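Local structure of peptidase M16 inactive domain family protein (Pseudomonas fluorescens, 3GWB) at residues Ser301-Met306 / Gly310-Asn315; Leu257-Asp262 / Asn405-Val410; Leu153-Arg158 / Ser251-Gln256; Asn273-Gly278 / Ala335-Asn340. The protein is of unknown specific function but is related to the metal-dependent M16 peptidases and may have hydrolase activity. All blocks are in the same frame, centred on the assembly; numbering follows the deposited sequence.

In the fold
Contacts 1 and 3 meet in one mixed sheet: strands 311-319 and 249-257 are neighbours in it, joined by backbone bonds between Ile314 and Leu254 and between Phe312 and Gln256. Contact 1 is the hairpin at the sheet's edge and is partly buried, whereas contacts 2, 3 and 4 meet through mostly buried side chains. Contact 1 alone is held across its segments by hydrogen bonds; contact 3 is purely apolar, and contacts 2 and 4 each set an aliphatic group over a ring face. Contact 2 touches the hairpin where Gly258 meets Gly310. Contact 4, a helix pair, adjoins the hairpin through Gly277 and Ser301 but does not touch contact 3.

Contact 1 (Ser301-Met306 / Gly310-Asn315); sequences SGFTPM and GPFMIN
The end of strand 299-303 and the beginning of strand 311-319 run antiparallel as neighbours, their short axes 4.7 Å apart with 167° between their directions. Gly302 and Met313 are the hydrogen-bonded pair: Gly302 N donates to Met313 O at 2.9 Å, and the return bond from Met313 N to Gly302 O is the straighter of the two. Beyond the end of strand 299-303 the ladder gains one more rung, Thr304 N to Pro311 O at 3.0 Å. Between these bonds lies the non-hydrogen-bonded pair Phe303 and Phe312. Phe312 turns an edge to the face of Phe303, the planes at 53°, and its CD1 hangs over the centre of that ring, 3.7 Å from Phe303 CZ. With CG anti to the backbone N (chi1 165°), the Phe312 ring leans across toward the partner strand. On the same face Ser301 CB rests 3.5 Å from Ile314 CG1. The pair of strands is a beta hairpin, with 299-303 as the outermost strand of a five-stranded mixed sheet. Helix 266-277 packs on the phenylalanine face, bringing Val269 to Phe303 and Asn273 to Phe312, while Met313 on the other face meets Met253 and Leu155. One water donates to both Gly302 O and Pro311 O; it lies unusually close to Thr304 OG1, so this third link is less certain. Toward the turn, CE of selenomethionine Met306 meets the proline ring at one corner, 3.6 Å from Pro311 CD. Gly310 CA comes within 3.2 Å of Thr304 O, and a beta carbon on this glycine would run into that oxygen.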
loop_
_atom_site.group_PDB
_atom_site.type_symbol
_atom_site.label_atom_id
_atom_site.label_comp_id
_atom_site.label_asym_id
_atom_site.label_seq_id
_atom_site.Cartn_x
_atom_site.Cartn_y
_atom_site.Cartn_z
ATOM N N SER A 301 20.250 4.198 5.561
ATOM C CA SER A 301 20.912 5.277 4.849
ATOM C C SER A 301 20.769 4.966 3.364
ATOM O O SER A 301 20.532 3.814 2.986
ATOM C CB SER A 301 22.393 5.343 5.234
ATOM O OG SER A 301 23.101 4.230 4.714
ATOM N N GLY A 302 20.901 5.983 2.522
ATOM C CA GLY A 302 20.778 5.739 1.102
ATOM C C GLY A 302 20.845 6.964 0.222
ATOM O O GLY A 302 20.568 8.084 0.655
ATOM N N PHE A 303 21.232 6.725 -1.026
ATOM C CA PHE A 303 21.338 7.754 -2.051
ATOM C C PHE A 303 20.065 7.692 -2.885
ATOM O O PHE A 303 19.542 6.608 -3.139
ATOM C CB PHE A 303 22.503 7.458 -2.996
ATOM C CG PHE A 303 23.860 7.719 -2.420
ATOM C CD1 PHE A 303 24.429 8.984 -2.503
ATOM C CD2 PHE A 303 24.587 6.690 -1.827
ATOM C CE1 PHE A 303 25.711 9.227 -2.014
ATOM C CE2 PHE A 303 25.864 6.915 -1.334
ATOM C CZ PHE A 303 26.431 8.192 -1.426
ATOM N N THR A 304 19.570 8.848 -3.306
ATOM C CA THR A 304 18.406 8.901 -4.180
ATOM C C THR A 304 18.878 9.738 -5.367
ATOM O O THR A 304 18.528 10.912 -5.500
ATOM C CB THR A 304 17.182 9.579 -3.517
ATOM O OG1 THR A 304 16.863 8.909 -2.293
ATOM C CG2 THR A 304 15.969 9.494 -4.444
ATOM N N PRO A 305 19.723 9.145 -6.225
ATOM C CA PRO A 305 20.273 9.808 -7.412
ATOM C C PRO A 305 19.176 10.256 -8.370
ATOM O O PRO A 305 18.288 9.477 -8.718
ATOM C CB PRO A 305 21.162 8.733 -8.029
ATOM C CG PRO A 305 21.580 7.911 -6.847
ATOM C CD PRO A 305 20.286 7.791 -6.083
HETATM N N MSE A 306 19.244 11.511 -8.799
HETATM C CA MSE A 306 18.256 12.052 -9.716
HETATM C C MSE A 306 18.976 12.746 -10.860
HETATM O O MSE A 306 20.201 12.667 -10.956
HETATM C CB MSE A 306 17.348 13.033 -8.982
HETATM C CG MSE A 306 16.593 12.407 -7.820
HETATM SE SE MSE A 306 15.386 13.534 -7.086
HETATM C CE MSE A 306 16.344 14.253 -5.810
ATOM N N GLY A 310 21.004 14.166 -6.256
ATOM C CA GLY A 310 19.965 13.736 -5.347
ATOM C C GLY A 310 20.551 13.728 -3.952
ATOM O O GLY A 310 21.756 13.889 -3.792
ATOM N N PRO A 311 19.739 13.525 -2.917
ATOM C CA PRO A 311 20.314 13.529 -1.576
ATOM C C PRO A 311 20.844 12.187 -1.059
ATOM O O PRO A 311 20.516 11.120 -1.580
ATOM C CB PRO A 311 19.153 14.021 -0.736
ATOM C CG PRO A 311 17.996 13.285 -1.383
ATOM C CD PRO A 311 18.265 13.466 -2.864
ATOM N N PHE A 312 21.692 12.272 -0.044
ATOM C CA PHE A 312 22.203 11.104 0.647
ATOM C C PHE A 312 21.555 11.355 1.998
ATOM O O PHE A 312 21.676 12.456 2.552
ATOM C CB PHE A 312 23.720 11.117 0.815
ATOM C CG PHE A 312 24.203 10.117 1.832
ATOM C CD1 PHE A 312 24.240 8.755 1.533
ATOM C CD2 PHE A 312 24.554 10.529 3.119
ATOM C CE1 PHE A 312 24.600 7.816 2.508
ATOM C CE2 PHE A 312 24.916 9.601 4.102
ATOM C CZ PHE A 312 24.945 8.240 3.793
HETATM N N MSE A 313 20.875 10.348 2.531
HETATM C CA MSE A 313 20.171 10.528 3.785
HETATM C C MSE A 313 20.222 9.319 4.711
HETATM O O MSE A 313 20.259 8.177 4.258
HETATM C CB MSE A 313 18.715 10.873 3.465
HETATM C CG MSE A 313 17.884 11.379 4.620
HETATM SE SE MSE A 313 16.253 11.874 4.010
HETATM C CE MSE A 313 16.725 13.004 2.682
ATOM N N ILE A 314 20.236 9.597 6.010
ATOM C CA ILE A 314 20.238 8.568 7.043
ATOM C C ILE A 314 19.063 8.910 7.936
ATOM O O ILE A 314 18.900 10.069 8.319
ATOM C CB ILE A 314 21.494 8.620 7.924
ATOM C CG1 ILE A 314 22.734 8.299 7.096
ATOM C CG2 ILE A 314 21.339 7.651 9.098
ATOM C CD1 ILE A 314 24.031 8.513 7.855
ATOM N N ASN A 315 18.239 7.925 8.270
ATOM C CA ASN A 315 17.103 8.201 9.141
ATOM C C ASN A 315 16.803 7.079 10.121
ATOM O O ASN A 315 17.041 5.905 9.841
ATOM C CB ASN A 315 15.855 8.496 8.314
ATOM C CG ASN A 315 15.407 7.310 7.507
ATOM O OD1 ASN A 315 16.018 6.965 6.494
ATOM N ND2 ASN A 315 14.341 6.663 7.956
HETATM O O HOH W 1 18.216 9.579 -0.248
#

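Contact 2 (Leu257-Asp262 / Asn405-Val410); sequences LGIDRD and NKHLNV
His407 and Ile259 carry this contact: one methyl of the isoleucine lies over one face of the imidazole. Ile259 CG2 is 3.3 Å from His407 ND1 and 3.5 Å from CG of the same ring, so it covers that side of the ring rather than its middle. It is a CH-pi contact, with CG2 3.5 Å from the ring centroid and 22° off the normal. With a chi1 of 57°, Ile259 holds CG1 between its backbone N and carbonyl carbon and leaves CG2, beside the N, as the branch that touches the histidine. The aliphatic part of Lys406 lies farther off on the opposite face of the ring. The polar end of the imidazole is engaged as well, since His407 NE2 is hydrogen-bonded to Asp265 OD2; the acidic partner is consistent with a proton on NE2. An alanine in place of His407 would probably leave Asp265 without this mate and open a gap beside the Ile259 methyl. Leu257 contributes through its backbone: its O lies 4.4 Å from Leu408 CD2, while its side chain leads off toward Pro236. That same Leu257 oxygen takes a weak hydrogen bond from Arg309, which bonds to Gly258 O too. The contact thus joins the loop leaving strand 249-257 to the C-terminal end of helix 397-407, where Leu408 is the first residue to depart from helical backbone angles. Helix 266-277 runs close by, with Val269 touching both Ile259 and His407; strand 299-303 lends Phe303 to Ile259 and Leu408, and Leu408 also meets Phe334 of helix 323-340.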
loop_
_atom_site.group_PDB
_atom_site.type_symbol
_atom_site.label_atom_id
_atom_site.label_comp_id
_atom_site.label_asym_id
_atom_site.label_seq_id
_atom_site.Cartn_x
_atom_site.Cartn_y
_atom_site.Cartn_z
ATOM N N LEU A 257 24.079 16.572 0.026
ATOM C CA LEU A 257 23.913 16.261 -1.382
ATOM C C LEU A 257 24.663 14.996 -1.756
ATOM O O LEU A 257 25.832 14.831 -1.414
ATOM C CB LEU A 257 24.401 17.425 -2.246
ATOM C CG LEU A 257 23.592 18.718 -2.143
ATOM C CD1 LEU A 257 24.167 19.760 -3.102
ATOM C CD2 LEU A 257 22.136 18.434 -2.485
ATOM N N GLY A 258 23.975 14.099 -2.453
ATOM C CA GLY A 258 24.589 12.857 -2.874
ATOM C C GLY A 258 25.049 12.982 -4.310
ATOM O O GLY A 258 25.542 14.032 -4.722
ATOM N N ILE A 259 24.878 11.917 -5.083
ATOM C CA ILE A 259 25.287 11.930 -6.480
ATOM C C ILE A 259 24.078 12.002 -7.402
ATOM O O ILE A 259 22.941 11.834 -6.962
ATOM C CB ILE A 259 26.067 10.649 -6.840
ATOM C CG1 ILE A 259 25.203 9.423 -6.521
ATOM C CG2 ILE A 259 27.379 10.599 -6.071
ATOM C CD1 ILE A 259 25.658 8.153 -7.209
ATOM N N ASP A 260 24.328 12.276 -8.679
ATOM C CA ASP A 260 23.254 12.291 -9.660
ATOM C C ASP A 260 23.282 10.874 -10.234
ATOM O O ASP A 260 24.303 10.189 -10.150
ATOM C CB ASP A 260 23.481 13.350 -10.750
ATOM C CG ASP A 260 24.869 13.302 -11.341
ATOM O OD1 ASP A 260 25.354 12.194 -11.646
ATOM O OD2 ASP A 260 25.472 14.384 -11.512
ATOM N N ARG A 261 22.163 10.437 -10.799
ATOM C CA ARG A 261 22.025 9.082 -11.317
ATOM C C ARG A 261 23.069 8.559 -12.302
ATOM O O ARG A 261 23.409 7.373 -12.264
ATOM C CB ARG A 261 20.629 8.899 -11.919
ATOM C CG ARG A 261 20.308 7.459 -12.307
ATOM C CD ARG A 261 20.203 6.554 -11.086
ATOM N NE ARG A 261 19.991 5.149 -11.433
ATOM C CZ ARG A 261 20.926 4.348 -11.942
ATOM N NH1 ARG A 261 22.148 4.811 -12.169
ATOM N NH2 ARG A 261 20.646 3.075 -12.209
ATOM N N ASP A 262 23.585 9.410 -13.182
ATOM C CA ASP A 262 24.564 8.923 -14.146
ATOM C C ASP A 262 26.023 9.053 -13.715
ATOM O O ASP A 262 26.930 8.899 -14.536
ATOM C CB ASP A 262 24.370 9.618 -15.494
ATOM C CG ASP A 262 24.632 11.106 -15.425
ATOM O OD1 ASP A 262 25.023 11.598 -14.341
ATOM O OD2 ASP A 262 24.448 11.782 -16.461
ATOM N N ASN A 405 34.229 8.687 0.144
ATOM C CA ASN A 405 34.912 9.899 0.585
ATOM C C ASN A 405 34.886 10.982 -0.491
ATOM O O ASN A 405 34.963 12.175 -0.190
ATOM C CB ASN A 405 36.364 9.591 0.964
ATOM C CG ASN A 405 36.503 9.088 2.389
ATOM O OD1 ASN A 405 36.943 7.962 2.624
ATOM N ND2 ASN A 405 36.133 9.927 3.351
ATOM N N LYS A 406 34.772 10.570 -1.747
ATOM C CA LYS A 406 34.748 11.523 -2.849
ATOM C C LYS A 406 33.395 12.222 -2.981
ATOM O O LYS A 406 33.303 13.312 -3.544
ATOM C CB LYS A 406 35.089 10.811 -4.161
ATOM C CG LYS A 406 35.116 11.711 -5.389
ATOM C CD LYS A 406 35.385 10.880 -6.639
ATOM C CE LYS A 406 35.391 11.731 -7.891
ATOM N NZ LYS A 406 35.525 10.896 -9.121
ATOM N N HIS A 407 32.348 11.609 -2.444
ATOM C CA HIS A 407 31.017 12.185 -2.556
ATOM C C HIS A 407 30.375 12.607 -1.240
ATOM O O HIS A 407 29.361 13.304 -1.239
ATOM C CB HIS A 407 30.109 11.196 -3.286
ATOM C CG HIS A 407 30.531 10.929 -4.699
ATOM N ND1 HIS A 407 30.365 11.851 -5.707
ATOM C CD2 HIS A 407 31.154 9.865 -5.258
ATOM C CE1 HIS A 407 30.868 11.369 -6.832
ATOM N NE2 HIS A 407 31.354 10.164 -6.583
ATOM N N LEU A 408 30.967 12.199 -0.122
ATOM C CA LEU A 408 30.422 12.540 1.188
ATOM C C LEU A 408 31.486 13.103 2.114
ATOM O O LEU A 408 32.653 12.744 2.019
ATOM C CB LEU A 408 29.805 11.305 1.837
ATOM C CG LEU A 408 28.630 10.657 1.110
ATOM C CD1 LEU A 408 28.254 9.365 1.824
ATOM C CD2 LEU A 408 27.452 11.627 1.067
ATOM N N ASN A 409 31.065 13.974 3.025
ATOM C CA ASN A 409 31.976 14.594 3.976
ATOM C C ASN A 409 31.220 14.821 5.275
ATOM O O ASN A 409 30.098 15.326 5.269
ATOM C CB ASN A 409 32.478 15.928 3.416
ATOM C CG ASN A 409 33.536 16.575 4.290
ATOM O OD1 ASN A 409 33.295 16.884 5.462
ATOM N ND2 ASN A 409 34.718 16.790 3.720
ATOM N N VAL A 410 31.834 14.448 6.392
ATOM C CA VAL A 410 31.192 14.610 7.690
ATOM C C VAL A 410 30.883 16.066 8.047
ATOM O O VAL A 410 29.966 16.331 8.823
ATOM C CB VAL A 410 32.054 13.998 8.822
ATOM C CG1 VAL A 410 32.206 12.503 8.599
ATOM C CG2 VAL A 410 33.416 14.675 8.872
#

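Contact 3 (Leu153-Arg158 / Ser251-Gln256); sequences LELMKR and SLMLAQ
Leu155 holds CG trans to its backbone N (chi1 -179°), which sends the side chain straight out from the helix, and CD2 then drops between Met253 and Ala255 of the facing strand. This is helix-on-sheet packing: helix 147-160 lies against one face of the mixed sheet that contains strand 249-257. The short axes run 9.3 Å apart and nearly in the same direction, at 23°. Alternation along the strand does the sorting, since Met253 and Ala255 point toward the helix while Leu254 between them points away. Leu155 CD2 approaches Met253 CB to 3.6 Å and Ala255 CB to 3.8 Å, so one methyl bridges two successive side chains on the same side of the strand. The selenomethionine Met253 bends at its last torsion and brings CE back to 4.0 Å from Leu155 CD2, touching the same methyl a second time. Strand 249-257 is an inner strand, bonded through its backbone to 311-319 and to 414-419, and Leu155 spans all three by also touching Met313, Val414 and Val416. Cutting Leu155 back to an alanine would probably open a gap over Met253 and Ala255 and leave the selenomethionine tail freer to turn. No hydrogen bond crosses between the segments; the charged pair of the helix lies to one side of the contact. Arg158, one turn on from Glu154, forms a salt bridge with it, and the other end of its guanidinium reaches Ser239 in a weak bond. In the salt bridge Arg158 NE sits 2.7 Å from Glu154 OE2, yet the hydrogen bond is weak because it bends to 122° at the hydrogen.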
loop_
_atom_site.group_PDB
_atom_site.type_symbol
_atom_site.label_atom_id
_atom_site.label_comp_id
_atom_site.label_asym_id
_atom_site.label_seq_id
_atom_site.Cartn_x
_atom_site.Cartn_y
_atom_site.Cartn_z
ATOM N N LEU A 153 10.332 17.119 5.204
ATOM C CA LEU A 153 10.003 18.319 4.436
ATOM C C LEU A 153 10.987 19.444 4.739
ATOM O O LEU A 153 11.475 20.113 3.829
ATOM C CB LEU A 153 8.578 18.792 4.750
ATOM C CG LEU A 153 7.436 17.854 4.353
ATOM C CD1 LEU A 153 6.106 18.525 4.646
ATOM C CD2 LEU A 153 7.536 17.508 2.870
ATOM N N GLU A 154 11.271 19.647 6.026
ATOM C CA GLU A 154 12.205 20.685 6.460
ATOM C C GLU A 154 13.628 20.373 5.998
ATOM O O GLU A 154 14.356 21.270 5.577
ATOM C CB GLU A 154 12.173 20.814 7.989
ATOM C CG GLU A 154 13.241 21.725 8.597
ATOM C CD GLU A 154 13.130 23.171 8.140
ATOM O OE1 GLU A 154 12.004 23.616 7.830
ATOM O OE2 GLU A 154 14.169 23.868 8.109
ATOM N N LEU A 155 14.019 19.103 6.079
ATOM C CA LEU A 155 15.360 18.699 5.667
ATOM C C LEU A 155 15.578 18.972 4.182
ATOM O O LEU A 155 16.639 19.452 3.778
ATOM C CB LEU A 155 15.586 17.214 5.973
ATOM C CG LEU A 155 16.960 16.634 5.621
ATOM C CD1 LEU A 155 18.056 17.470 6.253
ATOM C CD2 LEU A 155 17.046 15.192 6.108
HETATM N N MSE A 156 14.573 18.670 3.365
HETATM C CA MSE A 156 14.684 18.910 1.933
HETATM C C MSE A 156 14.757 20.407 1.638
HETATM O O MSE A 156 15.344 20.813 0.641
HETATM C CB MSE A 156 13.513 18.267 1.180
HETATM C CG MSE A 156 13.611 16.742 1.059
HETATM SE SE MSE A 156 15.104 16.159 0.187
HETATM C CE MSE A 156 14.566 16.250 -1.530
ATOM N N LYS A 157 14.173 21.229 2.505
ATOM C CA LYS A 157 14.218 22.679 2.314
ATOM C C LYS A 157 15.627 23.209 2.575
ATOM O O LYS A 157 16.149 24.021 1.807
ATOM C CB LYS A 157 13.249 23.385 3.266
ATOM C CG LYS A 157 11.780 23.043 3.062
ATOM C CD LYS A 157 10.898 23.784 4.072
ATOM C CE LYS A 157 9.452 23.327 3.984
ATOM N NZ LYS A 157 8.611 23.949 5.044
ATOM N N ARG A 158 16.231 22.756 3.670
ATOM C CA ARG A 158 17.577 23.182 4.046
ATOM C C ARG A 158 18.620 22.701 3.044
ATOM O O ARG A 158 19.597 23.392 2.761
ATOM C CB ARG A 158 17.920 22.646 5.441
ATOM C CG ARG A 158 17.206 23.363 6.585
ATOM C CD ARG A 158 17.229 22.533 7.858
ATOM N NE ARG A 158 16.592 23.225 8.974
ATOM C CZ ARG A 158 17.214 24.088 9.770
ATOM N NH1 ARG A 158 18.496 24.361 9.574
ATOM N NH2 ARG A 158 16.553 24.688 10.752
ATOM N N SER A 251 12.441 11.537 15.945
ATOM C CA SER A 251 12.848 11.229 14.586
ATOM C C SER A 251 14.134 11.971 14.263
ATOM O O SER A 251 14.215 13.185 14.445
ATOM C CB SER A 251 11.750 11.640 13.607
ATOM O OG SER A 251 12.267 11.767 12.295
ATOM N N LEU A 252 15.132 11.231 13.788
ATOM C CA LEU A 252 16.433 11.793 13.445
ATOM C C LEU A 252 16.722 11.618 11.958
ATOM O O LEU A 252 16.606 10.518 11.419
ATOM C CB LEU A 252 17.538 11.091 14.239
ATOM C CG LEU A 252 17.536 11.165 15.766
ATOM C CD1 LEU A 252 18.565 10.177 16.307
ATOM C CD2 LEU A 252 17.850 12.587 16.217
HETATM N N MSE A 253 17.114 12.701 11.299
HETATM C CA MSE A 253 17.434 12.643 9.882
HETATM C C MSE A 253 18.699 13.441 9.605
HETATM O O MSE A 253 18.826 14.590 10.029
HETATM C CB MSE A 253 16.283 13.210 9.051
HETATM C CG MSE A 253 14.959 12.512 9.266
HETATM SE SE MSE A 253 13.772 13.053 8.035
HETATM C CE MSE A 253 14.391 12.228 6.604
ATOM N N LEU A 254 19.640 12.816 8.908
ATOM C CA LEU A 254 20.895 13.464 8.554
ATOM C C LEU A 254 21.005 13.361 7.048
ATOM O O LEU A 254 20.593 12.362 6.463
ATOM C CB LEU A 254 22.089 12.760 9.201
ATOM C CG LEU A 254 22.116 12.640 10.725
ATOM C CD1 LEU A 254 21.163 11.539 11.168
ATOM C CD2 LEU A 254 23.532 12.314 11.184
ATOM N N ALA A 255 21.565 14.385 6.414
ATOM C CA ALA A 255 21.681 14.363 4.970
ATOM C C ALA A 255 22.606 15.429 4.417
ATOM O O ALA A 255 22.996 16.365 5.113
ATOM C CB ALA A 255 20.291 14.520 4.340
ATOM N N GLN A 256 22.944 15.253 3.145
ATOM C CA GLN A 256 23.783 16.169 2.395
ATOM C C GLN A 256 23.580 15.766 0.953
ATOM O O GLN A 256 22.956 14.736 0.683
ATOM C CB GLN A 256 25.255 16.039 2.793
ATOM C CG GLN A 256 25.834 14.639 2.744
ATOM C CD GLN A 256 27.296 14.626 3.171
ATOM O OE1 GLN A 256 28.195 14.929 2.376
ATOM N NE2 GLN A 256 27.537 14.304 4.435
#

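Contact 4 (Asn273-Gly278 / Ala335-Asn340); sequences NQILGG and AEYLKN
Tyr337 reaches from helix 323-340 to the C-terminal turn of helix 266-277, and its ring fills the interface with Leu276 and Ile275. The pairing is helix against helix, both lying in the M16 inactive-domain region. Leu276 sits over one face of the ring: its CB is 4.2 Å from the Tyr337 centroid and 23° off the normal, a CH-pi contact displaced toward the CE2 side. Because Leu276 CG stands anti to the backbone N (chi1 171°), CD1 is laid along the ring as well, 4.1 Å from Tyr337 CG. Ile275 crosses the tyrosine at about a right angle, its CB 3.4 Å from Tyr337 OH and its CG2 3.9 Å from Tyr337 CE1. The hydroxyl, which lies against the isoleucine's carbons, has a weak hydrogen bond to Gly272 O. Leu276 also touches Phe312 of strand 311-319, and Ile275 packs on Ala350 of helix 344-356. On the outer side of the last turn of helix 323-340 the packing gives out: Lys339 and Asn340 are exposed and take no part in the interface. There Asn340 ND2 meets Glu336 OE2 on its syn side, 17° out of the carboxylate plane, though their 2.5 Å separation is suspiciously short.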
loop_
_atom_site.group_PDB
_atom_site.type_symbol
_atom_site.label_atom_id
_atom_site.label_comp_id
_atom_site.label_asym_id
_atom_site.label_seq_id
_atom_site.Cartn_x
_atom_site.Cartn_y
_atom_site.Cartn_z
ATOM N N ASN A 273 27.054 2.122 0.442
ATOM C CA ASN A 273 25.865 2.461 1.209
ATOM C C ASN A 273 25.208 1.211 1.752
ATOM O O ASN A 273 24.694 1.211 2.863
ATOM C CB ASN A 273 24.848 3.220 0.359
ATOM C CG ASN A 273 23.579 3.508 1.121
ATOM O OD1 ASN A 273 22.576 2.799 0.985
ATOM N ND2 ASN A 273 23.621 4.532 1.960
ATOM N N GLN A 274 25.212 0.150 0.956
ATOM C CA GLN A 274 24.616 -1.112 1.380
ATOM C C GLN A 274 25.247 -1.574 2.692
ATOM O O GLN A 274 24.543 -1.968 3.622
ATOM C CB GLN A 274 24.809 -2.184 0.298
ATOM C CG GLN A 274 23.936 -1.991 -0.942
ATOM C CD GLN A 274 24.271 -2.973 -2.063
ATOM O OE1 GLN A 274 24.439 -4.170 -1.824
ATOM N NE2 GLN A 274 24.358 -2.468 -3.295
ATOM N N ILE A 275 26.574 -1.506 2.761
ATOM C CA ILE A 275 27.322 -1.917 3.950
ATOM C C ILE A 275 27.058 -1.002 5.149
ATOM O O ILE A 275 26.997 -1.450 6.299
ATOM C CB ILE A 275 28.844 -1.924 3.657
ATOM C CG1 ILE A 275 29.154 -2.934 2.543
ATOM C CG2 ILE A 275 29.624 -2.243 4.931
ATOM C CD1 ILE A 275 30.579 -2.841 1.999
ATOM N N LEU A 276 26.904 0.286 4.873
ATOM C CA LEU A 276 26.658 1.272 5.918
ATOM C C LEU A 276 25.249 1.234 6.508
ATOM O O LEU A 276 25.089 1.191 7.726
ATOM C CB LEU A 276 26.935 2.677 5.378
ATOM C CG LEU A 276 26.548 3.874 6.251
ATOM C CD1 LEU A 276 27.324 3.859 7.549
ATOM C CD2 LEU A 276 26.837 5.165 5.481
ATOM N N GLY A 277 24.235 1.270 5.646
ATOM C CA GLY A 277 22.865 1.267 6.128
ATOM C C GLY A 277 21.820 0.711 5.176
ATOM O O GLY A 277 20.698 1.211 5.122
ATOM N N GLY A 278 22.179 -0.319 4.420
ATOM C CA GLY A 278 21.225 -0.920 3.506
ATOM C C GLY A 278 20.282 -1.810 4.298
ATOM O O GLY A 278 20.060 -1.579 5.489
ATOM N N ALA A 335 31.369 8.842 10.564
ATOM C CA ALA A 335 32.724 9.368 10.432
ATOM C C ALA A 335 33.713 8.217 10.344
ATOM O O ALA A 335 34.586 8.200 9.477
ATOM C CB ALA A 335 33.057 10.255 11.617
ATOM N N GLU A 336 33.556 7.255 11.251
ATOM C CA GLU A 336 34.409 6.077 11.319
ATOM C C GLU A 336 34.355 5.275 10.021
ATOM O O GLU A 336 35.372 4.765 9.564
ATOM C CB GLU A 336 33.981 5.213 12.514
ATOM C CG GLU A 336 34.493 3.775 12.521
ATOM C CD GLU A 336 36.002 3.669 12.408
ATOM O OE1 GLU A 336 36.718 4.424 13.107
ATOM O OE2 GLU A 336 36.469 2.811 11.625
ATOM N N TYR A 337 33.173 5.173 9.422
ATOM C CA TYR A 337 33.029 4.437 8.169
ATOM C C TYR A 337 33.776 5.118 7.016
ATOM O O TYR A 337 34.473 4.455 6.248
ATOM C CB TYR A 337 31.553 4.297 7.788
ATOM C CG TYR A 337 31.327 3.393 6.595
ATOM C CD1 TYR A 337 31.610 2.031 6.670
ATOM C CD2 TYR A 337 30.840 3.899 5.390
ATOM C CE1 TYR A 337 31.413 1.189 5.573
ATOM C CE2 TYR A 337 30.638 3.063 4.280
ATOM C CZ TYR A 337 30.928 1.707 4.381
ATOM O OH TYR A 337 30.734 0.863 3.295
ATOM N N LEU A 338 33.620 6.435 6.881
ATOM C CA LEU A 338 34.295 7.162 5.805
ATOM C C LEU A 338 35.800 7.149 6.012
ATOM O O LEU A 338 36.573 7.121 5.051
ATOM C CB LEU A 338 33.818 8.616 5.741
ATOM C CG LEU A 338 32.384 8.879 5.280
ATOM C CD1 LEU A 338 32.153 10.386 5.191
ATOM C CD2 LEU A 338 32.152 8.229 3.919
ATOM N N LYS A 339 36.202 7.163 7.277
ATOM C CA LYS A 339 37.608 7.162 7.649
ATOM C C LYS A 339 38.338 5.860 7.329
ATOM O O LYS A 339 39.396 5.879 6.705
ATOM C CB LYS A 339 37.744 7.465 9.143
ATOM C CG LYS A 339 39.178 7.470 9.657
ATOM C CD LYS A 339 39.219 7.731 11.157
ATOM C CE LYS A 339 40.641 7.685 11.698
ATOM N NZ LYS A 339 41.506 8.735 11.090
ATOM N N ASN A 340 37.780 4.726 7.746
ATOM C CA ASN A 340 38.448 3.451 7.516
ATOM C C ASN A 340 37.887 2.583 6.408
ATOM O O ASN A 340 38.530 1.624 5.987
ATOM C CB ASN A 340 38.494 2.649 8.814
ATOM C CG ASN A 340 39.363 3.308 9.857
ATOM O OD1 ASN A 340 40.451 3.788 9.547
ATOM N ND2 ASN A 340 38.896 3.332 11.101
#